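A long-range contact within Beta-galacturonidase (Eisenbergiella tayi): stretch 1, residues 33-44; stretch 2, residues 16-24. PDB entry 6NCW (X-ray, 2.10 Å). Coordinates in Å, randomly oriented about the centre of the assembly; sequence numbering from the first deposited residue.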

# COMPACT_ATOMS: atom_id res chain seq x y z
N ALA A 33 30.68 -4.66 17.82
CA ALA A 33 31.05 -3.54 16.97
C ALA A 33 30.83 -2.21 17.69
O ALA A 33 29.78 -2.00 18.31
CB ALA A 33 30.22 -3.57 15.68
N VAL A 34 31.81 -1.33 17.61
CA VAL A 34 31.62 0.06 18.03
C VAL A 34 31.18 0.86 16.80
O VAL A 34 31.85 0.84 15.77
CB VAL A 34 32.90 0.64 18.66
CG1 VAL A 34 32.68 2.10 19.03
CG2 VAL A 34 33.28 -0.16 19.89
N ILE A 35 30.04 1.53 16.90
CA ILE A 35 29.54 2.33 15.79
C ILE A 35 29.41 3.77 16.26
O ILE A 35 29.37 4.06 17.46
CB ILE A 35 28.20 1.78 15.23
CG1 ILE A 35 27.07 1.97 16.21
CG2 ILE A 35 28.32 0.28 14.94
CD1 ILE A 35 25.87 2.69 15.64
N GLN A 36 29.36 4.70 15.31
CA GLN A 36 29.17 6.11 15.63
C GLN A 36 27.68 6.42 15.54
O GLN A 36 27.08 6.36 14.47
CB GLN A 36 29.99 6.99 14.69
CG GLN A 36 31.51 6.79 14.89
CD GLN A 36 32.31 7.50 13.83
OE1 GLN A 36 32.34 7.07 12.68
NE2 GLN A 36 32.94 8.62 14.20
N ALA A 37 27.09 6.75 16.68
CA ALA A 37 25.66 6.90 16.80
C ALA A 37 25.30 8.34 17.10
O ALA A 37 26.06 9.06 17.75
CB ALA A 37 25.13 5.99 17.91
N PRO A 38 24.14 8.81 16.63
CA PRO A 38 23.71 10.18 16.95
C PRO A 38 23.19 10.32 18.38
O PRO A 38 22.50 9.44 18.91
CB PRO A 38 22.60 10.45 15.94
CG PRO A 38 22.04 9.08 15.63
CD PRO A 38 23.24 8.16 15.65
N VAL A 39 23.50 11.46 18.99
CA VAL A 39 22.92 11.86 20.26
C VAL A 39 22.39 13.27 20.05
O VAL A 39 23.14 14.15 19.63
CB VAL A 39 23.93 11.82 21.42
CG1 VAL A 39 23.32 12.40 22.69
CG2 VAL A 39 24.41 10.38 21.68
N PRO A 40 21.09 13.55 20.29
CA PRO A 40 20.03 12.60 20.70
C PRO A 40 19.74 11.52 19.66
O PRO A 40 20.03 11.73 18.48
CB PRO A 40 18.80 13.50 20.88
CG PRO A 40 19.06 14.65 19.98
CD PRO A 40 20.55 14.89 20.04
N GLY A 41 19.20 10.40 20.12
CA GLY A 41 18.86 9.29 19.23
C GLY A 41 18.32 8.12 20.03
O GLY A 41 18.49 8.04 21.25
N CYS A 42 17.65 7.22 19.32
CA CYS A 42 17.20 5.96 19.90
C CYS A 42 17.84 4.83 19.12
O CYS A 42 17.84 4.86 17.89
CB CYS A 42 15.67 5.83 19.84
SG CYS A 42 14.85 7.06 20.84
N TRP A 43 18.37 3.83 19.83
CA TRP A 43 19.09 2.82 19.08
C TRP A 43 18.17 1.90 18.29
O TRP A 43 18.66 1.17 17.42
CB TRP A 43 20.01 2.00 19.99
CG TRP A 43 19.34 1.11 20.97
CD1 TRP A 43 18.42 0.11 20.72
CD2 TRP A 43 19.54 1.13 22.38
NE1 TRP A 43 18.05 -0.49 21.90
CE2 TRP A 43 18.72 0.11 22.94
CE3 TRP A 43 20.33 1.92 23.25
CZ2 TRP A 43 18.67 -0.15 24.32
CZ3 TRP A 43 20.28 1.66 24.62
CH2 TRP A 43 19.45 0.63 25.14
N GLU A 44 16.86 1.93 18.54
CA GLU A 44 15.94 1.17 17.69
C GLU A 44 15.92 1.70 16.27
O GLU A 44 15.45 1.01 15.36
CB GLU A 44 14.53 1.17 18.28
CG GLU A 44 14.38 0.24 19.48
CD GLU A 44 14.69 0.94 20.80
OE1 GLU A 44 15.32 2.03 20.80
OE2 GLU A 44 14.29 0.39 21.86
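Stretch 2 16-24: LSSALWNFH

Six main-chain hydrogen bonds join the two stretches, arranged as three reciprocal pairs typical of an antiparallel ladder. At one end, Ile35 N donates to Phe23 O and Phe23 N to Ile35 O, both at 2.9 Å. In the middle, Ala37 N reaches Trp21 O at 2.9 Å in a nearly straight bond (171° at the hydrogen), and Trp21 N returns to Ala37 O at 3.0 Å. At the other end, Val39 N lies 2.9 Å from Ala19 O, while the bond from Ala19 N to Val39 O is longer, at 3.2 Å. Val39 O also comes within 2.7 Å of Ser18 N.

Residues 19-24 of stretch 2 are extended and run against the strand 35-39 of stretch 1, with an angle of 132° between their N-to-C directions, so the antiparallel pair is markedly twisted; the axes approach to 4.5 Å. Between the hydrogen-bonded pairs lie the non-hydrogen-bonded pairs Gln36-Asn22 and Pro38-Leu20, with CA-CA distances of 4.9 and 4.6 Å. Pro38, which has no amide hydrogen to donate, occupies one of these positions and leaves the ladder intact. Three CA-H...O contacts accompany the ladder: Leu20 CA is 3.2 Å from Ala37 O, Val34 CA is 3.4 Å from Phe23 O, and Gln36 CA is 3.5 Å from Trp21 O. Beyond the strand, a cis peptide bond precedes Pro40, whose CD lies 4.0 Å from Ser17 CB.

The alternation of the strands gives the sheet two different faces. On one, Ile35, Ala37 and Val39 meet Phe23, Trp21 and Ala19. Val39 CG2 sits over a face of the Trp21 indole, 3.6 Å from its CG and only 12° off the normal of the five-membered ring, a CH-pi contact. The same indole is tethered within stretch 2 by a hydrogen bond from Trp21 NE1 to Leu16 O (3.0 Å). Phe23 gathers several neighbours: Ile35 CG1 lies at the edge of its ring, 3.8 Å from Phe23 CD1, Ala37 CB is 3.6 Å from Phe23 CB, and Trp43 CB, from the 3-10 segment after the strand, is 3.6 Å from Phe23 CZ. The Trp43 five-membered ring and the Phe23 ring are oblique, with planes at 39° and centroids 5.9 Å apart.

The opposite face, carrying Gln36, Pro38, Leu20 and Asn22, is packed more loosely. Leu20 CD1 is 4.1 Å from Gln36 CB, and Leu20 CD2 is 4.4 Å from Pro38 CB. Altogether the contact buries 783 Å², summed over both stretches.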

# COMPACT_ATOMS: atom_id res chain seq x y z
N LEU A 16 26.96 18.77 24.69
CA LEU A 16 27.63 17.53 24.32
C LEU A 16 26.83 16.68 23.34
O LEU A 16 27.39 15.75 22.73
CB LEU A 16 27.93 16.73 25.58
CG LEU A 16 28.96 17.43 26.48
CD1 LEU A 16 29.45 16.46 27.53
CD2 LEU A 16 30.11 17.96 25.65
N SER A 17 25.53 16.93 23.21
CA SER A 17 24.71 16.24 22.22
C SER A 17 24.80 16.98 20.89
O SER A 17 25.67 17.84 20.70
CB SER A 17 23.27 16.12 22.71
OG SER A 17 22.82 17.37 23.20
N SER A 18 23.86 16.71 19.98
CA SER A 18 23.96 17.14 18.59
C SER A 18 25.32 16.74 18.01
O SER A 18 26.02 17.53 17.41
CB SER A 18 23.72 18.65 18.45
OG SER A 18 22.41 19.03 18.84
N ALA A 19 25.66 15.47 18.19
CA ALA A 19 27.00 14.98 17.87
C ALA A 19 26.94 13.47 17.77
O ALA A 19 25.98 12.84 18.20
CB ALA A 19 28.03 15.41 18.93
N LEU A 20 27.99 12.89 17.20
CA LEU A 20 28.16 11.44 17.21
C LEU A 20 28.95 11.04 18.46
O LEU A 20 29.99 11.64 18.76
CB LEU A 20 28.88 10.98 15.93
CG LEU A 20 28.27 11.40 14.59
CD1 LEU A 20 28.98 10.71 13.44
CD2 LEU A 20 26.77 11.09 14.55
N TRP A 21 28.44 10.05 19.19
CA TRP A 21 29.16 9.39 20.27
C TRP A 21 29.48 7.97 19.84
O TRP A 21 28.90 7.44 18.89
CB TRP A 21 28.35 9.33 21.57
CG TRP A 21 27.93 10.62 22.21
CD1 TRP A 21 27.68 11.82 21.60
CD2 TRP A 21 27.70 10.82 23.61
NE1 TRP A 21 27.30 12.76 22.56
CE2 TRP A 21 27.31 12.16 23.79
CE3 TRP A 21 27.78 9.97 24.74
CZ2 TRP A 21 27.00 12.68 25.04
CZ3 TRP A 21 27.47 10.49 25.98
CH2 TRP A 21 27.08 11.83 26.12
N ASN A 22 30.39 7.33 20.57
CA ASN A 22 30.68 5.93 20.32
C ASN A 22 29.65 5.08 21.05
O ASN A 22 29.35 5.33 22.22
CB ASN A 22 32.08 5.56 20.79
CG ASN A 22 33.14 6.04 19.84
OD1 ASN A 22 32.92 6.12 18.63
ND2 ASN A 22 34.30 6.37 20.37
N PHE A 23 29.14 4.05 20.35
CA PHE A 23 28.03 3.23 20.80
C PHE A 23 28.33 1.76 20.61
O PHE A 23 28.83 1.35 19.55
CB PHE A 23 26.74 3.60 20.04
CG PHE A 23 25.56 2.69 20.33
CD1 PHE A 23 25.24 1.63 19.47
CD2 PHE A 23 24.76 2.90 21.44
CE1 PHE A 23 24.14 0.80 19.73
CE2 PHE A 23 23.66 2.08 21.70
CZ PHE A 23 23.35 1.03 20.84
N HIS A 24 28.01 0.96 21.62
CA HIS A 24 28.00 -0.49 21.48
C HIS A 24 27.07 -1.07 22.54
O HIS A 24 26.94 -0.52 23.63
CB HIS A 24 29.42 -1.08 21.57
CG HIS A 24 30.11 -0.85 22.88
ND1 HIS A 24 29.95 -1.70 23.95
CD2 HIS A 24 30.98 0.11 23.27
CE1 HIS A 24 30.69 -1.26 24.96
NE2 HIS A 24 31.31 -0.16 24.57